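Cobalamin-binding protein (Desulfitobacterium hafniense, PDB 4JGI) binds methylcobalamin through a Rossmann-like domain and probably serves as the corrinoid carrier of an O-demethylase system. Local coordinates at residues K91-T96 with E119-G124; A95-D100 with V144-V149; G99-I104 with L123-P128. All coordinates share one frame; numbering follows the deposited sequence.

Contact 1: residues K91-T96 with E119-G124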
loop_
_atom_site.group_PDB
_atom_site.type_symbol
_atom_site.label_atom_id
_atom_site.label_comp_id
_atom_site.label_asym_id
_atom_site.label_seq_id
_atom_site.Cartn_x
_atom_site.Cartn_y
_atom_site.Cartn_z
ATOM N N LYS A 91 10.414 -2.835 2.029
ATOM C CA LYS A 91 10.567 -2.369 0.664
ATOM C C LYS A 91 9.570 -3.054 -0.229
ATOM O O LYS A 91 9.330 -4.233 -0.119
ATOM C CB LYS A 91 11.958 -2.640 0.162
ATOM C CG LYS A 91 13.108 -1.921 0.831
ATOM C CD LYS A 91 14.445 -2.466 0.258
ATOM C CE LYS A 91 15.554 -2.333 1.276
ATOM N NZ LYS A 91 15.841 -0.906 1.541
ATOM N N ILE A 92 8.967 -2.275 -1.130
ATOM C CA ILE A 92 8.066 -2.743 -2.139
ATOM C C ILE A 92 8.534 -2.328 -3.517
ATOM O O ILE A 92 8.884 -1.145 -3.709
ATOM C CB ILE A 92 6.652 -2.161 -2.009
ATOM C CG1 ILE A 92 6.073 -2.462 -0.652
ATOM C CG2 ILE A 92 5.762 -2.746 -3.084
ATOM C CD1 ILE A 92 4.696 -1.911 -0.370
ATOM N N VAL A 93 8.670 -3.287 -4.461
ATOM C CA VAL A 93 8.918 -2.953 -5.842
ATOM C C VAL A 93 7.554 -3.006 -6.510
ATOM O O VAL A 93 6.848 -4.028 -6.417
ATOM C CB VAL A 93 9.926 -3.926 -6.508
ATOM C CG1 VAL A 93 9.920 -3.753 -8.007
ATOM C CG2 VAL A 93 11.323 -3.742 -5.946
ATOM N N LEU A 94 7.169 -1.919 -7.146
ATOM C CA LEU A 94 5.794 -1.684 -7.639
ATOM C C LEU A 94 5.808 -1.361 -9.107
ATOM O O LEU A 94 6.601 -0.543 -9.521
ATOM C CB LEU A 94 5.183 -0.534 -6.829
ATOM C CG LEU A 94 3.754 -0.083 -7.145
ATOM C CD1 LEU A 94 2.768 -1.245 -6.903
ATOM C CD2 LEU A 94 3.349 1.128 -6.289
ATOM N N ALA A 95 4.935 -1.969 -9.913
ATOM C CA ALA A 95 4.864 -1.691 -11.343
ATOM C C ALA A 95 3.546 -1.979 -11.910
ATOM O O ALA A 95 2.842 -2.911 -11.467
ATOM C CB ALA A 95 5.854 -2.644 -12.042
ATOM N N THR A 96 3.163 -1.191 -12.913
ATOM C CA THR A 96 2.145 -1.577 -13.806
ATOM C C THR A 96 2.863 -2.363 -14.921
ATOM O O THR A 96 3.829 -1.877 -15.484
ATOM C CB THR A 96 1.343 -0.374 -14.327
ATOM O OG1 THR A 96 0.550 0.208 -13.257
ATOM C CG2 THR A 96 0.474 -0.790 -15.484
ATOM N N GLU A 119 9.217 1.771 1.897
ATOM C CA GLU A 119 10.064 2.343 0.833
ATOM C C GLU A 119 9.596 1.719 -0.482
ATOM O O GLU A 119 9.618 0.473 -0.624
ATOM C CB GLU A 119 11.505 2.029 1.060
ATOM C CG GLU A 119 12.388 2.560 -0.066
ATOM C CD GLU A 119 13.885 2.468 0.220
ATOM O OE1 GLU A 119 14.283 1.563 0.985
ATOM O OE2 GLU A 119 14.656 3.270 -0.409
ATOM N N VAL A 120 9.044 2.533 -1.383
ATOM C CA VAL A 120 8.416 2.053 -2.542
ATOM C C VAL A 120 9.308 2.424 -3.748
ATOM O O VAL A 120 9.630 3.626 -3.979
ATOM C CB VAL A 120 6.992 2.612 -2.676
ATOM C CG1 VAL A 120 6.379 2.155 -3.980
ATOM C CG2 VAL A 120 6.107 2.231 -1.457
ATOM N N PHE A 121 9.679 1.418 -4.505
ATOM C CA PHE A 121 10.392 1.574 -5.780
ATOM C C PHE A 121 9.361 1.450 -6.921
ATOM O O PHE A 121 8.970 0.338 -7.318
ATOM C CB PHE A 121 11.494 0.579 -5.931
ATOM C CG PHE A 121 12.493 0.601 -4.814
ATOM C CD1 PHE A 121 12.305 -0.087 -3.637
ATOM C CD2 PHE A 121 13.674 1.373 -4.953
ATOM C CE1 PHE A 121 13.214 -0.036 -2.600
ATOM C CE2 PHE A 121 14.592 1.452 -3.902
ATOM C CZ PHE A 121 14.355 0.716 -2.734
ATOM N N ASP A 122 8.864 2.616 -7.356
ATOM C CA ASP A 122 7.905 2.684 -8.423
ATOM C C ASP A 122 8.527 2.664 -9.778
ATOM O O ASP A 122 9.280 3.608 -10.126
ATOM C CB ASP A 122 7.007 3.906 -8.202
ATOM C CG ASP A 122 6.019 4.123 -9.319
ATOM O OD1 ASP A 122 5.594 3.141 -9.962
ATOM O OD2 ASP A 122 5.589 5.322 -9.457
ATOM N N LEU A 123 8.313 1.576 -10.516
ATOM C CA LEU A 123 8.932 1.397 -11.799
ATOM C C LEU A 123 8.095 2.013 -12.950
ATOM O O LEU A 123 8.500 2.040 -14.105
ATOM C CB LEU A 123 9.204 -0.077 -12.101
ATOM C CG LEU A 123 10.151 -0.739 -11.078
ATOM C CD1 LEU A 123 10.321 -2.177 -11.419
ATOM C CD2 LEU A 123 11.535 -0.152 -11.233
ATOM N N GLY A 124 6.900 2.481 -12.646
ATOM C CA GLY A 124 6.030 3.123 -13.627
ATOM C C GLY A 124 5.111 2.200 -14.389
ATOM O O GLY A 124 4.633 1.226 -13.828
#
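Lys91 and Glu119 lie side by side at the start of two parallel strands and point the same way. Lys91 NZ donates to Glu119 OE1 at 3.0 Å, nearly in line with the C-O bond, in a salt bridge. The lysine chain bends at its last torsion (chi4 -66°), which turns NZ to the carboxylate. Its CG also rests 3.9 Å from Phe121 CE1, at the edge of the ring. An alanine in place of Lys91 would probably leave Glu119 OE1 without this cation and thin the aliphatic cover at the ring edge to CB alone. Val93 CG1 meets Leu123 CD1 at 3.8 Å on the same face. On the other face Leu94 CD2 packs against Val120 CG1 at 3.9 Å.

Backbone bonds pair Lys91 to Leu94 with Glu119 to Asp122. Ile92 N donates to Glu119 O, Phe121 N to Ile92 O at 2.8 Å, and Leu94 N to Phe121 O. Leu123 N to Leu94 O and Thr96 N to Gly124 O carry the pairing into the following turn. There Gly124 N donates to Asp122 OD1 at 3.1 Å, an Asx turn, and Asp122 also forms salt bridges with Arg110 and Lys106.

Leu94 also touches the bound cobalamin. The two strands belong to one beta-alpha-beta unit, with 119-122 at the sheet edge. Helix 104-115 covers the Leu94 and Val120 face, helix 129-139 the Val93 and Phe121 face, and strand 143-147 pairs with the far side of 91-96.

Contact 2: residues A95-D100 with V144-V149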
loop_
_atom_site.group_PDB
_atom_site.type_symbol
_atom_site.label_atom_id
_atom_site.label_comp_id
_atom_site.label_asym_id
_atom_site.label_seq_id
_atom_site.Cartn_x
_atom_site.Cartn_y
_atom_site.Cartn_z
ATOM N N ALA A 95 4.935 -1.969 -9.913
ATOM C CA ALA A 95 4.864 -1.691 -11.343
ATOM C C ALA A 95 3.546 -1.979 -11.910
ATOM O O ALA A 95 2.842 -2.911 -11.467
ATOM C CB ALA A 95 5.854 -2.644 -12.042
ATOM N N THR A 96 3.163 -1.191 -12.913
ATOM C CA THR A 96 2.145 -1.577 -13.806
ATOM C C THR A 96 2.863 -2.363 -14.921
ATOM O O THR A 96 3.829 -1.877 -15.484
ATOM C CB THR A 96 1.343 -0.374 -14.327
ATOM O OG1 THR A 96 0.550 0.208 -13.257
ATOM C CG2 THR A 96 0.474 -0.790 -15.484
ATOM N N VAL A 97 2.424 -3.586 -15.147
ATOM C CA VAL A 97 3.167 -4.537 -15.947
ATOM C C VAL A 97 3.034 -4.325 -17.452
ATOM O O VAL A 97 2.191 -3.631 -17.932
ATOM C CB VAL A 97 2.680 -5.952 -15.598
ATOM C CG1 VAL A 97 2.967 -6.305 -14.154
ATOM C CG2 VAL A 97 1.239 -6.221 -15.973
ATOM N N GLU A 98 3.902 -5.019 -18.168
ATOM C CA GLU A 98 4.011 -4.944 -19.571
ATOM C C GLU A 98 2.604 -5.233 -20.196
ATOM O O GLU A 98 1.881 -6.201 -19.910
ATOM C CB GLU A 98 5.095 -5.926 -20.084
ATOM C CG GLU A 98 5.277 -5.861 -21.625
ATOM C CD GLU A 98 6.575 -6.442 -22.124
ATOM O OE1 GLU A 98 7.603 -5.885 -21.936
ATOM O OE2 GLU A 98 6.511 -7.528 -22.752
ATOM N N GLY A 99 2.254 -4.332 -21.097
ATOM C CA GLY A 99 1.005 -4.439 -21.842
ATOM C C GLY A 99 -0.003 -3.458 -21.330
ATOM O O GLY A 99 -1.020 -3.271 -21.996
ATOM N N ASP A 100 0.300 -2.824 -20.172
ATOM C CA ASP A 100 -0.643 -1.958 -19.507
ATOM C C ASP A 100 -0.161 -0.552 -19.237
ATOM O O ASP A 100 0.941 -0.305 -18.818
ATOM C CB ASP A 100 -1.113 -2.641 -18.228
ATOM C CG ASP A 100 -2.572 -2.438 -17.952
ATOM O OD1 ASP A 100 -2.906 -1.263 -17.601
ATOM O OD2 ASP A 100 -3.413 -3.371 -18.085
ATOM N N VAL A 144 6.633 -7.562 -3.868
ATOM C CA VAL A 144 6.477 -7.114 -5.238
ATOM C C VAL A 144 5.001 -6.898 -5.495
ATOM O O VAL A 144 4.194 -7.779 -5.235
ATOM C CB VAL A 144 7.024 -8.112 -6.239
ATOM C CG1 VAL A 144 6.798 -7.620 -7.690
ATOM C CG2 VAL A 144 8.504 -8.288 -6.018
ATOM N N GLY A 145 4.634 -5.673 -5.917
ATOM C CA GLY A 145 3.238 -5.337 -6.217
ATOM C C GLY A 145 3.100 -5.047 -7.706
ATOM O O GLY A 145 3.892 -4.259 -8.278
ATOM N N LEU A 146 2.151 -5.716 -8.314
ATOM C CA LEU A 146 1.929 -5.698 -9.725
ATOM C C LEU A 146 0.489 -5.234 -10.021
ATOM O O LEU A 146 -0.472 -5.763 -9.448
ATOM C CB LEU A 146 2.107 -7.054 -10.383
ATOM C CG LEU A 146 3.454 -7.731 -10.115
ATOM C CD1 LEU A 146 3.476 -9.160 -10.658
ATOM C CD2 LEU A 146 4.605 -6.954 -10.595
ATOM N N SER A 147 0.378 -4.251 -10.909
ATOM C CA SER A 147 -0.902 -3.691 -11.394
ATOM C C SER A 147 -1.155 -4.037 -12.858
ATOM O O SER A 147 -0.254 -3.962 -13.647
ATOM C CB SER A 147 -0.903 -2.140 -11.164
ATOM O OG SER A 147 -2.203 -1.549 -11.375
ATOM N N GLY A 148 -2.402 -4.302 -13.155
ATOM C CA GLY A 148 -2.798 -4.468 -14.525
ATOM C C GLY A 148 -4.268 -4.667 -14.662
ATOM O O GLY A 148 -4.958 -5.083 -13.719
ATOM N N VAL A 149 -4.733 -4.480 -15.917
ATOM C CA VAL A 149 -6.128 -4.732 -16.239
ATOM C C VAL A 149 -6.314 -5.542 -17.521
ATOM O O VAL A 149 -7.121 -6.498 -17.533
ATOM C CB VAL A 149 -6.998 -3.439 -16.296
ATOM C CG1 VAL A 149 -6.263 -2.395 -17.048
ATOM C CG2 VAL A 149 -8.343 -3.721 -17.006
#
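Ala95 and Thr96 pair in parallel with Leu146 and Ser147 through three backbone hydrogen bonds. Ala95 N donates to Gly145 O, Ser147 N to Ala95 O at 2.9 Å, and Val97 N to Ser147 O. Past the strands, a side chain takes over. Asp100 OD2 accepts from Val149 N at 2.8 Å, and the N-H comes from above the carboxylate plane. The same oxygen also accepts from Leu150 N, so two backbone donors grip it. Val149 CG1 sits only 3.2 Å from Asp100 OD2, a tight fit beside the hydrogen bond.

These are adjacent inner strands of the Rossmann-like sheet, and the loops at their C-terminal ends help form the cobalamin pocket. Val97 to Asp100 is a type II beta turn, closed by Asp100 N to Val97 O. It brings the carboxylate back over the loop after strand 143-147. Ser147 OG is anti to its backbone N (chi1 -169°) and forms a hydrogen bond with N3B of the cofactor.

One apolar contact is made between side chains. Val97 CG1 touches Leu146 CB at 3.9 Å, the two side chains crossing at about a right angle. Helix 151-166 packs on both residues.

Contact 3: residues G99-I104 with L123-P128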
loop_
_atom_site.group_PDB
_atom_site.type_symbol
_atom_site.label_atom_id
_atom_site.label_comp_id
_atom_site.label_asym_id
_atom_site.label_seq_id
_atom_site.Cartn_x
_atom_site.Cartn_y
_atom_site.Cartn_z
ATOM N N GLY A 99 2.254 -4.332 -21.097
ATOM C CA GLY A 99 1.005 -4.439 -21.842
ATOM C C GLY A 99 -0.003 -3.458 -21.330
ATOM O O GLY A 99 -1.020 -3.271 -21.996
ATOM N N ASP A 100 0.300 -2.824 -20.172
ATOM C CA ASP A 100 -0.643 -1.958 -19.507
ATOM C C ASP A 100 -0.161 -0.552 -19.237
ATOM O O ASP A 100 0.941 -0.305 -18.818
ATOM C CB ASP A 100 -1.113 -2.641 -18.228
ATOM C CG ASP A 100 -2.572 -2.438 -17.952
ATOM O OD1 ASP A 100 -2.906 -1.263 -17.601
ATOM O OD2 ASP A 100 -3.413 -3.371 -18.085
ATOM N N LEU A 101 -1.080 0.422 -19.460
ATOM C CA LEU A 101 -0.756 1.834 -19.215
ATOM C C LEU A 101 -1.579 2.442 -18.061
ATOM O O LEU A 101 -1.481 3.701 -17.805
ATOM C CB LEU A 101 -1.020 2.679 -20.463
ATOM C CG LEU A 101 -0.224 2.192 -21.659
ATOM C CD1 LEU A 101 -0.579 3.049 -22.847
ATOM C CD2 LEU A 101 1.263 2.264 -21.483
ATOM N N HIS A 102 -2.353 1.647 -17.377
ATOM C CA HIS A 102 -3.195 2.164 -16.297
ATOM C C HIS A 102 -2.419 2.322 -15.021
ATOM O O HIS A 102 -1.853 1.291 -14.604
ATOM C CB HIS A 102 -4.430 1.263 -16.118
ATOM C CG HIS A 102 -5.336 1.200 -17.317
ATOM N ND1 HIS A 102 -5.158 0.276 -18.312
ATOM C CD2 HIS A 102 -6.531 1.792 -17.595
ATOM C CE1 HIS A 102 -6.109 0.394 -19.217
ATOM N NE2 HIS A 102 -6.940 1.328 -18.819
ATOM N N ASP A 103 -2.293 3.515 -14.451
ATOM C CA ASP A 103 -1.583 3.763 -13.212
ATOM C C ASP A 103 -2.300 4.574 -12.177
ATOM O O ASP A 103 -1.780 4.745 -11.080
ATOM C CB ASP A 103 -0.223 4.374 -13.457
ATOM C CG ASP A 103 -0.244 5.757 -13.937
ATOM O OD1 ASP A 103 -1.370 6.329 -14.114
ATOM O OD2 ASP A 103 0.895 6.357 -14.156
ATOM N N ILE A 104 -3.542 4.988 -12.432
ATOM C CA ILE A 104 -4.197 5.764 -11.362
ATOM C C ILE A 104 -4.305 4.993 -10.065
ATOM O O ILE A 104 -4.045 5.506 -8.946
ATOM C CB ILE A 104 -5.562 6.273 -11.835
ATOM C CG1 ILE A 104 -5.393 7.242 -12.978
ATOM C CG2 ILE A 104 -6.418 6.848 -10.694
ATOM C CD1 ILE A 104 -6.644 7.561 -13.783
ATOM N N LEU A 123 8.313 1.576 -10.516
ATOM C CA LEU A 123 8.932 1.397 -11.799
ATOM C C LEU A 123 8.095 2.013 -12.950
ATOM O O LEU A 123 8.500 2.040 -14.105
ATOM C CB LEU A 123 9.204 -0.077 -12.101
ATOM C CG LEU A 123 10.151 -0.739 -11.078
ATOM C CD1 LEU A 123 10.321 -2.177 -11.419
ATOM C CD2 LEU A 123 11.535 -0.152 -11.233
ATOM N N GLY A 124 6.900 2.481 -12.646
ATOM C CA GLY A 124 6.030 3.123 -13.627
ATOM C C GLY A 124 5.111 2.200 -14.389
ATOM O O GLY A 124 4.633 1.226 -13.828
ATOM N N ILE A 125 4.876 2.440 -15.673
ATOM C CA ILE A 125 3.911 1.650 -16.502
ATOM C C ILE A 125 4.568 0.811 -17.612
ATOM O O ILE A 125 5.717 1.167 -17.991
ATOM C CB ILE A 125 2.822 2.555 -17.097
ATOM C CG1 ILE A 125 3.398 3.621 -18.012
ATOM C CG2 ILE A 125 2.098 3.290 -15.974
ATOM C CD1 ILE A 125 2.369 4.501 -18.647
ATOM N N ASP A 126 3.817 -0.088 -18.165
ATOM C CA ASP A 126 4.247 -0.975 -19.228
ATOM C C ASP A 126 5.579 -1.577 -18.975
ATOM O O ASP A 126 6.359 -1.677 -19.857
ATOM C CB ASP A 126 4.177 -0.223 -20.526
ATOM C CG ASP A 126 4.285 -1.171 -21.766
ATOM O OD1 ASP A 126 3.880 -2.369 -21.777
ATOM O OD2 ASP A 126 4.773 -0.677 -22.760
ATOM N N VAL A 127 5.832 -2.008 -17.763
ATOM C CA VAL A 127 7.184 -2.339 -17.321
ATOM C C VAL A 127 7.530 -3.789 -17.706
ATOM O O VAL A 127 6.837 -4.714 -17.328
ATOM C CB VAL A 127 7.399 -2.224 -15.824
ATOM C CG1 VAL A 127 8.796 -2.530 -15.421
ATOM C CG2 VAL A 127 7.014 -0.831 -15.357
ATOM N N PRO A 128 8.585 -3.980 -18.494
ATOM C CA PRO A 128 8.937 -5.368 -18.878
ATOM C C PRO A 128 9.313 -6.277 -17.700
ATOM O O PRO A 128 9.837 -5.788 -16.700
ATOM C CB PRO A 128 10.192 -5.178 -19.738
ATOM C CG PRO A 128 10.074 -3.743 -20.248
ATOM C CD PRO A 128 9.471 -2.989 -19.111
#
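The loop after strand 91-96 carries the cobalt-binding histidine of this B12-binding domain, and here it meets the loop after strand 119-122. The first loop reads Asp100-Leu101-His102-Asp103-Ile104-Gly, the DxHxxG motif of base-off/His-on corrinoid proteins. His102 NE2 is the axial ligand of cobalt. Asp103 OD1 and Ile104 N form hydrogen bonds with the cofactor's N52 and O51.

Two hydrogen bonds join the loops. Asp126 OD1 accepts from Gly99 N at 2.6 Å, a short and nearly straight bond that meets the oxygen almost end-on. Asp126 N donates to Asp100 O at 3.0 Å, with a more bent N-H angle of 134°. The loop that bears the histidine is thus tied down just upstream of it.

Ile125 reaches both Leu101 and Asp103. Its CG1 lies between the backbone N and the carbonyl carbon (chi1 61°), and the chain runs out to put CD1 3.8 Å from Leu101 CD2. The other branch, CG2, touches Asp103 CB at 3.6 Å. Leu101 CD2 also lies alongside Asp126 CB. Asp103 therefore has an apolar neighbour at its base while its tip holds the cofactor.

Asp100 is the second-shell residue behind the metal ligand. Its other oxygen, OD2, serves contact 2. Its OD1 accepts from His102 N in an Asx turn and also from His102 ND1, which lies 2.8 Å away on the syn side of the carboxylate, with OD1 close to the plane of the imidazole ring.

From the N terminus, the chain passes the helices of residues 4-77 before it enters strand 91-96. Contact 1 closes the first loop, through helix 104-115 to the edge strand 119-122. Contact 3 starts within that excursion and ends just past it, so the two spans cross. It joins the loops at the C-terminal ends of the same two strands. Contact 2 opens from the end of strand 91-96 and closes later, after helix 129-139, on strand 143-147. Its span crosses that of contact 1 and encloses that of contact 3. Contacts 1 and 2 share Ala95 and Thr96, contacts 2 and 3 Gly99 and Asp100, contacts 1 and 3 Leu123 and Gly124. Together they tie three neighbouring strands to the cobalamin-binding loop.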